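Local coordinates for secreted RxLR effector peptide protein (Phytophthora infestans, PDB 5L7S) that binds the host autophagy protein ATG8CL and stimulates autophagosome formation, so that the pathogen co-opts the autophagy machinery of the plant cell, at residues L222-P228 / Y257-Y261; L251-L255 / A275-F279; E179-I183 / S210-T216. All coordinates share one frame; numbering follows the deposited sequence.

In the fold
All three contacts lie on the same side of the chain's centre, toward the C-terminal end of an all-helical chain of tandem WY-domains. Contact 3 comes first along the chain and closes before contact 1 opens. It packs helix 179-189 of WY-domain 4 against the passage into WY-domain 5. It shares helix 212-223 with contact 1; their centres are about 16 Å apart. Contacts 1 and 2 share helix 249-266, and their segments alternate along the chain. Their centres are about 13 Å apart, and Trp254 of contact 2 reaches Pro228 of contact 1. Contact 3 thus joins two repeats, contact 1 packs WY-domain 5 internally, and contact 2 adds helix 272-279, the last modelled helix.

Contact 1 of 3, residues L222-P228 / Y257-Y261; sequences LKARETP and YTQTY
Tyr257 reaches across from helix 249-266 to the loop after helix 212-223. Tyr257 OH donates a hydrogen bond to Glu226 O at 2.6 Å. The C=O...donor angle is 133°. With chi1 at 179°, the Tyr257 ring extends on the side opposite its backbone N, and this brings the hydroxyl end up to the loop. Glu226 O and the backbone of Leu222 both meet this ring at its edge.

The tight part of the contact centres on the two tyrosines. Pro228 CD sits over the centre of the Tyr261 ring, 3.5 Å from the centroid and 12° off the ring normal. This is a CH-pi contact, and the two side chains cross at about a right angle. Pro228 also touches Thr258, with Pro228 CB 3.8 Å from Thr258 OG1. That hydroxyl bonds to Trp254 O, within its own helix. Pro228, Tyr257, Thr258 and Tyr261 are all buried. Leu222 packs well over both Tyr257 and Thr260. Leu222 CB lies 4.1 Å from Tyr257 CE1, and Leu222 CD2 lies 3.6 Å from Thr260 CG2.

The solvent side is looser. Thr260 is partly exposed, its OG1 bonded to Arg256 O. Thr227 CG2 lies 3.7 Å from Tyr261 OH, the two side chains pointing the same way. Arg225 is exposed; its side chain starts away from 257-261 and touches Ile265 farther along helix 249-266.

The connection starts at the Schellman motif that ends helix 212-223, where Arg225 has positive phi. It leads to Thr227, the N-cap of helix 228-235, whose OG1 bonds to Glu230 N. Trp221 packs edge-to-face on Tyr257, a pair consistent with the tryptophan and tyrosine that give the WY-domain its name.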
loop_
_atom_site.group_PDB
_atom_site.type_symbol
_atom_site.label_atom_id
_atom_site.label_comp_id
_atom_site.label_asym_id
_atom_site.label_seq_id
_atom_site.Cartn_x
_atom_site.Cartn_y
_atom_site.Cartn_z
ATOM N N LEU A 222 -20.541 2.769 -2.920
ATOM C CA LEU A 222 -21.702 2.493 -2.069
ATOM C C LEU A 222 -21.286 2.159 -0.641
ATOM O O LEU A 222 -21.917 2.629 0.305
ATOM C CB LEU A 222 -22.541 1.350 -2.651
ATOM C CG LEU A 222 -23.964 1.202 -2.113
ATOM C CD1 LEU A 222 -24.830 2.366 -2.574
ATOM C CD2 LEU A 222 -24.563 -0.125 -2.557
ATOM N N LYS A 223 -20.225 1.363 -0.490
ATOM C CA LYS A 223 -19.633 1.085 0.828
ATOM C C LYS A 223 -19.062 2.350 1.472
ATOM O O LYS A 223 -19.193 2.542 2.679
ATOM C CB LYS A 223 -18.538 0.019 0.734
ATOM C CG LYS A 223 -17.983 -0.416 2.086
ATOM C CD LYS A 223 -16.929 -1.499 1.939
ATOM C CE LYS A 223 -16.205 -1.744 3.252
ATOM N NZ LYS A 223 -15.182 -2.817 3.117
ATOM N N ALA A 224 -18.434 3.202 0.662
ATOM C CA ALA A 224 -17.940 4.505 1.120
ATOM C C ALA A 224 -19.044 5.563 1.280
ATOM O O ALA A 224 -18.758 6.688 1.686
ATOM C CB ALA A 224 -16.862 5.013 0.174
ATOM N N ARG A 225 -20.287 5.210 0.935
ATOM C CA ARG A 225 -21.464 6.064 1.106
ATOM C C ARG A 225 -21.355 7.371 0.314
ATOM O O ARG A 225 -21.855 8.410 0.746
ATOM C CB ARG A 225 -21.735 6.333 2.596
ATOM C CG ARG A 225 -21.827 5.077 3.457
ATOM C CD ARG A 225 -22.105 5.411 4.917
ATOM N NE ARG A 225 -23.430 6.009 5.106
ATOM C CZ ARG A 225 -24.589 5.343 5.114
ATOM N NH1 ARG A 225 -24.634 4.017 4.940
ATOM N NH2 ARG A 225 -25.725 6.015 5.295
ATOM N N GLU A 226 -20.722 7.302 -0.857
ATOM C CA GLU A 226 -20.496 8.482 -1.688
ATOM C C GLU A 226 -21.831 8.953 -2.258
ATOM O O GLU A 226 -22.643 8.134 -2.687
ATOM C CB GLU A 226 -19.530 8.175 -2.839
ATOM C CG GLU A 226 -18.130 7.730 -2.423
ATOM C CD GLU A 226 -17.228 8.857 -1.942
ATOM O OE1 GLU A 226 -17.701 9.992 -1.713
ATOM O OE2 GLU A 226 -16.020 8.597 -1.786
ATOM N N THR A 227 -22.055 10.265 -2.250
ATOM C CA THR A 227 -23.305 10.836 -2.755
ATOM C C THR A 227 -23.337 10.790 -4.286
ATOM O O THR A 227 -22.279 10.800 -4.922
ATOM C CB THR A 227 -23.491 12.306 -2.315
ATOM O OG1 THR A 227 -22.391 13.099 -2.780
ATOM C CG2 THR A 227 -23.591 12.408 -0.805
ATOM N N PRO A 228 -24.549 10.745 -4.883
ATOM C CA PRO A 228 -24.671 10.908 -6.336
ATOM C C PRO A 228 -23.963 12.159 -6.862
ATOM O O PRO A 228 -23.388 12.120 -7.954
ATOM C CB PRO A 228 -26.185 11.006 -6.553
ATOM C CG PRO A 228 -26.771 10.222 -5.435
ATOM C CD PRO A 228 -25.845 10.401 -4.264
ATOM N N TYR A 257 -25.802 3.904 -10.400
ATOM C CA TYR A 257 -25.323 4.136 -9.037
ATOM C C TYR A 257 -26.354 4.921 -8.236
ATOM O O TYR A 257 -26.664 4.556 -7.103
ATOM C CB TYR A 257 -23.986 4.882 -8.997
ATOM C CG TYR A 257 -23.538 5.110 -7.570
ATOM C CD1 TYR A 257 -23.013 4.062 -6.817
ATOM C CD2 TYR A 257 -23.701 6.351 -6.951
ATOM C CE1 TYR A 257 -22.636 4.247 -5.499
ATOM C CE2 TYR A 257 -23.323 6.545 -5.629
ATOM C CZ TYR A 257 -22.789 5.489 -4.912
ATOM O OH TYR A 257 -22.409 5.661 -3.606
ATOM N N THR A 258 -26.871 5.994 -8.831
ATOM C CA THR A 258 -27.846 6.862 -8.173
ATOM C C THR A 258 -29.090 6.104 -7.706
ATOM O O THR A 258 -29.582 6.362 -6.607
ATOM C CB THR A 258 -28.258 8.042 -9.081
ATOM O OG1 THR A 258 -27.092 8.779 -9.470
ATOM C CG2 THR A 258 -29.216 8.986 -8.360
ATOM N N GLN A 259 -29.590 5.171 -8.518
ATOM C CA GLN A 259 -30.767 4.380 -8.118
ATOM C C GLN A 259 -30.429 3.386 -6.997
ATOM O O GLN A 259 -31.263 3.138 -6.124
ATOM C CB GLN A 259 -31.456 3.700 -9.320
ATOM C CG GLN A 259 -30.879 2.375 -9.805
ATOM C CD GLN A 259 -31.753 1.729 -10.862
ATOM O OE1 GLN A 259 -31.693 2.087 -12.036
ATOM N NE2 GLN A 259 -32.571 0.775 -10.448
ATOM N N THR A 260 -29.214 2.833 -7.026
ATOM C CA THR A 260 -28.706 2.001 -5.928
ATOM C C THR A 260 -28.643 2.807 -4.631
ATOM O O THR A 260 -29.098 2.341 -3.588
ATOM C CB THR A 260 -27.299 1.432 -6.226
ATOM O OG1 THR A 260 -27.273 0.843 -7.531
ATOM C CG2 THR A 260 -26.906 0.380 -5.194
ATOM N N TYR A 261 -28.094 4.017 -4.717
ATOM C CA TYR A 261 -28.015 4.937 -3.576
ATOM C C TYR A 261 -29.407 5.213 -3.009
ATOM O O TYR A 261 -29.636 5.067 -1.808
ATOM C CB TYR A 261 -27.342 6.247 -3.998
ATOM C CG TYR A 261 -26.949 7.156 -2.858
ATOM C CD1 TYR A 261 -25.706 7.025 -2.230
ATOM C CD2 TYR A 261 -27.802 8.168 -2.420
ATOM C CE1 TYR A 261 -25.335 7.865 -1.187
ATOM C CE2 TYR A 261 -27.439 9.015 -1.380
ATOM C CZ TYR A 261 -26.206 8.859 -0.767
ATOM O OH TYR A 261 -25.848 9.697 0.261
#

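Contact 2 of 3, residues L251-L255 / A275-F279; sequences LNLWL and ALQFF
The segments 251-255 and 275-279 are helical and run roughly antiparallel, their axes 11.4 Å apart at closest approach and their directions 136° apart. Leu251, Trp254, Leu255 and Phe279 bridge the distance. Leu251 and Phe279 come from opposite directions. Leu251 CD1 stands over the centre of the Phe279 ring, 3.7 Å from the centroid and 10° off the normal, a CH-pi contact. The other branch, Leu251 CD2, reaches Phe279 CE2 at 3.6 Å.

Trp254 enters with the six-membered end of its indole. Trp254 CH2 meets Ala275 CB at 3.7 Å. Ala275 O lies in the ring plane at the edge, 3.5 Å from Trp254 CZ3. A trans first torsion (chi1 177°) points the indole across to the facing helix. Trp254 NE1 bonds to Pro228 O, and Phe232 packs edge-to-face on the ring.

Leu255 splits its two branches. Leu255 CD2 touches Ala275 CB at 3.6 Å. Leu255 CD1 meets Leu276 CD2 at 4.0 Å, beside the exposed Leu276.

The side chains that meet are apolar, so shape and hydrophobic burial hold helix 272-279 to WY-domain 5. The indole N-H, turned to Pro228, keeps its polar partner within the repeat.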
loop_
_atom_site.group_PDB
_atom_site.type_symbol
_atom_site.label_atom_id
_atom_site.label_comp_id
_atom_site.label_asym_id
_atom_site.label_seq_id
_atom_site.Cartn_x
_atom_site.Cartn_y
_atom_site.Cartn_z
ATOM N N LEU A 251 -22.866 8.180 -18.229
ATOM C CA LEU A 251 -24.163 8.675 -17.766
ATOM C C LEU A 251 -25.017 7.532 -17.234
ATOM O O LEU A 251 -25.606 7.652 -16.164
ATOM C CB LEU A 251 -24.911 9.405 -18.886
ATOM C CG LEU A 251 -26.269 10.034 -18.539
ATOM C CD1 LEU A 251 -26.149 11.024 -17.392
ATOM C CD2 LEU A 251 -26.867 10.712 -19.762
ATOM N N ASN A 252 -25.075 6.429 -17.980
ATOM C CA ASN A 252 -25.831 5.248 -17.561
ATOM C C ASN A 252 -25.327 4.749 -16.209
ATOM O O ASN A 252 -26.110 4.562 -15.274
ATOM C CB ASN A 252 -25.747 4.131 -18.615
ATOM C CG ASN A 252 -26.834 3.075 -18.444
ATOM O OD1 ASN A 252 -27.839 3.081 -19.162
ATOM N ND2 ASN A 252 -26.640 2.165 -17.491
ATOM N N LEU A 253 -24.012 4.573 -16.114
ATOM C CA LEU A 253 -23.355 4.145 -14.880
ATOM C C LEU A 253 -23.711 5.030 -13.696
ATOM O O LEU A 253 -24.018 4.520 -12.618
ATOM C CB LEU A 253 -21.837 4.119 -15.076
ATOM C CG LEU A 253 -20.936 3.866 -13.864
ATOM C CD1 LEU A 253 -21.370 2.657 -13.035
ATOM C CD2 LEU A 253 -19.511 3.708 -14.368
ATOM N N TRP A 254 -23.673 6.346 -13.897
ATOM C CA TRP A 254 -24.030 7.293 -12.839
ATOM C C TRP A 254 -25.487 7.136 -12.402
ATOM O O TRP A 254 -25.782 7.110 -11.205
ATOM C CB TRP A 254 -23.771 8.747 -13.257
ATOM C CG TRP A 254 -24.217 9.696 -12.193
ATOM C CD1 TRP A 254 -23.722 9.787 -10.929
ATOM C CD2 TRP A 254 -25.286 10.640 -12.275
ATOM N NE1 TRP A 254 -24.400 10.741 -10.221
ATOM C CE2 TRP A 254 -25.368 11.283 -11.022
ATOM C CE3 TRP A 254 -26.176 11.017 -13.290
ATOM C CZ2 TRP A 254 -26.302 12.289 -10.753
ATOM C CZ3 TRP A 254 -27.110 12.016 -13.023
ATOM C CH2 TRP A 254 -27.164 12.640 -11.761
ATOM N N LEU A 255 -26.384 7.033 -13.377
ATOM C CA LEU A 255 -27.806 6.841 -13.100
ATOM C C LEU A 255 -28.074 5.532 -12.359
ATOM O O LEU A 255 -28.925 5.497 -11.466
ATOM C CB LEU A 255 -28.616 6.891 -14.397
ATOM C CG LEU A 255 -28.651 8.258 -15.093
ATOM C CD1 LEU A 255 -29.105 8.144 -16.544
ATOM C CD2 LEU A 255 -29.536 9.231 -14.328
ATOM N N ALA A 275 -32.461 13.146 -11.447
ATOM C CA ALA A 275 -31.069 12.932 -11.860
ATOM C C ALA A 275 -30.805 13.439 -13.278
ATOM O O ALA A 275 -29.847 14.178 -13.508
ATOM C CB ALA A 275 -30.708 11.459 -11.757
ATOM N N LEU A 276 -31.661 13.047 -14.219
ATOM C CA LEU A 276 -31.584 13.544 -15.598
ATOM C C LEU A 276 -31.663 15.070 -15.675
ATOM O O LEU A 276 -30.990 15.686 -16.506
ATOM C CB LEU A 276 -32.698 12.939 -16.456
ATOM C CG LEU A 276 -32.574 11.453 -16.786
ATOM C CD1 LEU A 276 -33.882 10.940 -17.372
ATOM C CD2 LEU A 276 -31.416 11.199 -17.740
ATOM N N GLN A 277 -32.490 15.662 -14.812
ATOM C CA GLN A 277 -32.608 17.120 -14.711
ATOM C C GLN A 277 -31.288 17.728 -14.236
ATOM O O GLN A 277 -30.768 18.652 -14.867
ATOM C CB GLN A 277 -33.762 17.521 -13.772
ATOM C CG GLN A 277 -34.329 18.915 -14.022
ATOM C CD GLN A 277 -34.973 19.071 -15.398
ATOM O OE1 GLN A 277 -35.391 18.093 -16.021
ATOM N NE2 GLN A 277 -35.051 20.309 -15.878
ATOM N N PHE A 278 -30.745 17.182 -13.146
ATOM C CA PHE A 278 -29.430 17.587 -12.627
ATOM C C PHE A 278 -28.352 17.551 -13.716
ATOM O O PHE A 278 -27.555 18.486 -13.836
ATOM C CB PHE A 278 -29.016 16.698 -11.446
ATOM C CG PHE A 278 -27.758 17.148 -10.755
ATOM C CD1 PHE A 278 -26.509 16.720 -11.196
ATOM C CD2 PHE A 278 -27.820 18.001 -9.661
ATOM C CE1 PHE A 278 -25.350 17.137 -10.558
ATOM C CE2 PHE A 278 -26.663 18.416 -9.016
ATOM C CZ PHE A 278 -25.427 17.985 -9.466
ATOM N N PHE A 279 -28.344 16.475 -14.505
ATOM C CA PHE A 279 -27.416 16.327 -15.628
ATOM C C PHE A 279 -27.571 17.449 -16.663
ATOM O O PHE A 279 -26.574 17.945 -17.184
ATOM C CB PHE A 279 -27.580 14.947 -16.286
ATOM C CG PHE A 279 -26.701 14.736 -17.493
ATOM C CD1 PHE A 279 -25.315 14.794 -17.380
ATOM C CD2 PHE A 279 -27.256 14.480 -18.743
ATOM C CE1 PHE A 279 -24.498 14.608 -18.487
ATOM C CE2 PHE A 279 -26.446 14.293 -19.853
ATOM C CZ PHE A 279 -25.065 14.358 -19.727
#

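Contact 3 of 3, residues E179-I183 / S210-T216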
loop_
_atom_site.group_PDB
_atom_site.type_symbol
_atom_site.label_atom_id
_atom_site.label_comp_id
_atom_site.label_asym_id
_atom_site.label_seq_id
_atom_site.Cartn_x
_atom_site.Cartn_y
_atom_site.Cartn_z
ATOM N N GLU A 179 -8.219 -6.549 -9.601
ATOM C CA GLU A 179 -8.770 -5.234 -9.927
ATOM C C GLU A 179 -9.538 -4.617 -8.756
ATOM O O GLU A 179 -9.455 -3.411 -8.545
ATOM C CB GLU A 179 -9.684 -5.329 -11.151
ATOM C CG GLU A 179 -10.066 -3.994 -11.765
ATOM C CD GLU A 179 -11.006 -4.153 -12.940
ATOM O OE1 GLU A 179 -12.077 -4.768 -12.759
ATOM O OE2 GLU A 179 -10.675 -3.660 -14.041
ATOM N N GLU A 180 -10.273 -5.432 -7.999
ATOM C CA GLU A 180 -11.004 -4.940 -6.821
ATOM C C GLU A 180 -10.072 -4.295 -5.799
ATOM O O GLU A 180 -10.441 -3.301 -5.173
ATOM C CB GLU A 180 -11.810 -6.056 -6.146
ATOM C CG GLU A 180 -12.731 -5.561 -5.028
ATOM C CD GLU A 180 -13.531 -6.660 -4.355
ATOM O OE1 GLU A 180 -13.260 -7.854 -4.610
ATOM O OE2 GLU A 180 -14.431 -6.321 -3.555
ATOM N N ASP A 181 -8.879 -4.862 -5.629
ATOM C CA ASP A 181 -7.861 -4.264 -4.764
ATOM C C ASP A 181 -7.341 -2.948 -5.366
ATOM O O ASP A 181 -7.182 -1.954 -4.649
ATOM C CB ASP A 181 -6.702 -5.243 -4.510
ATOM C CG ASP A 181 -7.140 -6.514 -3.774
ATOM O OD1 ASP A 181 -8.055 -6.447 -2.923
ATOM O OD2 ASP A 181 -6.546 -7.583 -4.038
ATOM N N ILE A 182 -7.107 -2.943 -6.680
ATOM C CA ILE A 182 -6.670 -1.743 -7.406
ATOM C C ILE A 182 -7.704 -0.611 -7.313
ATOM O O ILE A 182 -7.329 0.553 -7.190
ATOM C CB ILE A 182 -6.364 -2.057 -8.895
ATOM C CG1 ILE A 182 -5.170 -3.016 -9.024
ATOM C CG2 ILE A 182 -6.101 -0.788 -9.706
ATOM C CD1 ILE A 182 -3.814 -2.388 -8.788
ATOM N N ILE A 183 -8.993 -0.949 -7.373
ATOM C CA ILE A 183 -10.065 0.054 -7.312
ATOM C C ILE A 183 -10.183 0.655 -5.908
ATOM O O ILE A 183 -10.300 1.874 -5.771
ATOM C CB ILE A 183 -11.426 -0.517 -7.805
ATOM C CG1 ILE A 183 -11.373 -0.738 -9.322
ATOM C CG2 ILE A 183 -12.584 0.425 -7.474
ATOM C CD1 ILE A 183 -12.476 -1.619 -9.868
ATOM N N SER A 210 -12.367 -1.022 -18.976
ATOM C CA SER A 210 -12.665 -2.296 -18.314
ATOM C C SER A 210 -14.114 -2.392 -17.843
ATOM O O SER A 210 -14.501 -1.685 -16.926
ATOM C CB SER A 210 -11.718 -2.486 -17.122
ATOM O OG SER A 210 -12.215 -3.441 -16.199
ATOM N N GLU A 211 -14.892 -3.283 -18.460
ATOM C CA GLU A 211 -16.291 -3.527 -18.060
ATOM C C GLU A 211 -16.431 -4.074 -16.630
ATOM O O GLU A 211 -17.332 -3.666 -15.896
ATOM C CB GLU A 211 -16.991 -4.474 -19.052
ATOM C CG GLU A 211 -17.534 -3.788 -20.305
ATOM C CD GLU A 211 -18.842 -3.030 -20.081
ATOM O OE1 GLU A 211 -19.336 -2.957 -18.931
ATOM O OE2 GLU A 211 -19.387 -2.497 -21.072
ATOM N N SER A 212 -15.543 -4.990 -16.242
ATOM C CA SER A 212 -15.539 -5.543 -14.876
ATOM C C SER A 212 -15.419 -4.469 -13.783
ATOM O O SER A 212 -15.992 -4.621 -12.701
ATOM C CB SER A 212 -14.425 -6.583 -14.711
ATOM O OG SER A 212 -13.179 -6.076 -15.149
ATOM N N SER A 213 -14.699 -3.385 -14.084
ATOM C CA SER A 213 -14.538 -2.258 -13.150
ATOM C C SER A 213 -15.851 -1.602 -12.693
ATOM O O SER A 213 -15.920 -1.092 -11.578
ATOM C CB SER A 213 -13.638 -1.179 -13.760
ATOM O OG SER A 213 -14.330 -0.434 -14.745
ATOM N N HIS A 214 -16.883 -1.645 -13.538
ATOM C CA HIS A 214 -18.131 -0.895 -13.315
ATOM C C HIS A 214 -18.885 -1.378 -12.083
ATOM O O HIS A 214 -19.236 -0.581 -11.215
ATOM C CB HIS A 214 -19.056 -0.993 -14.532
ATOM C CG HIS A 214 -18.536 -0.297 -15.750
ATOM N ND1 HIS A 214 -19.289 0.605 -16.468
ATOM C CD2 HIS A 214 -17.339 -0.367 -16.375
ATOM C CE1 HIS A 214 -18.578 1.058 -17.485
ATOM N NE2 HIS A 214 -17.390 0.484 -17.452
ATOM N N LYS A 215 -19.133 -2.682 -12.020
ATOM C CA LYS A 215 -19.827 -3.270 -10.878
ATOM C C LYS A 215 -19.001 -3.099 -9.597
ATOM O O LYS A 215 -19.537 -2.693 -8.566
ATOM C CB LYS A 215 -20.156 -4.750 -11.148
ATOM C CG LYS A 215 -20.896 -5.497 -10.034
ATOM C CD LYS A 215 -22.059 -4.733 -9.387
ATOM C CE LYS A 215 -23.114 -4.220 -10.371
ATOM N NZ LYS A 215 -23.978 -5.298 -10.932
ATOM N N THR A 216 -17.700 -3.373 -9.682
ATOM C CA THR A 216 -16.795 -3.245 -8.538
ATOM C C THR A 216 -16.745 -1.816 -8.004
ATOM O O THR A 216 -16.922 -1.592 -6.808
ATOM C CB THR A 216 -15.360 -3.667 -8.903
ATOM O OG1 THR A 216 -15.377 -4.954 -9.527
ATOM C CG2 THR A 216 -14.481 -3.730 -7.664
#
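Glu179 grips the start of helix 212-223 with both carboxylate oxygens. Glu179 OE2 accepts from Ser210 OG at 2.7 Å through its syn lone pair. Glu179 OE1 accepts from Ser212 OG at 2.9 Å, also on the syn side but 25° out of the carboxylate plane. The Glu179 side chain is stretched out from a trans first torsion (chi1 -167°), and this length lets the carboxylate span the gap to the serines. Two bonds on different oxygens limit its rotation.

The serines are also tied among themselves. Ser210 OG accepts from Ser213 N at 3.3 Å, a capping bond at the turn into the helix. Ser213 OG donates to Ser210 O, in the carbonyl plane. Thr216 OG1 turns back to Ser212 O.

Further out the contact becomes apolar. Thr216 CG2 lies 3.7 Å from Ile183 CD1. Thr216 CG2 is equally close to Glu180 CG, on the exposed side. Ile183 continues inward onto Leu206, Met217 and Val220. The two helix axes are 10.1 Å apart at closest approach, with their directions 58° apart.

Glu179 makes the polar half of the joint between helix 179-189 and the passage into WY-domain 5; Ile183 with Thr216 makes the apolar half. The N-terminal end of helix 212-223 and the serine hydroxyls would probably stabilise the negative charge of Glu179.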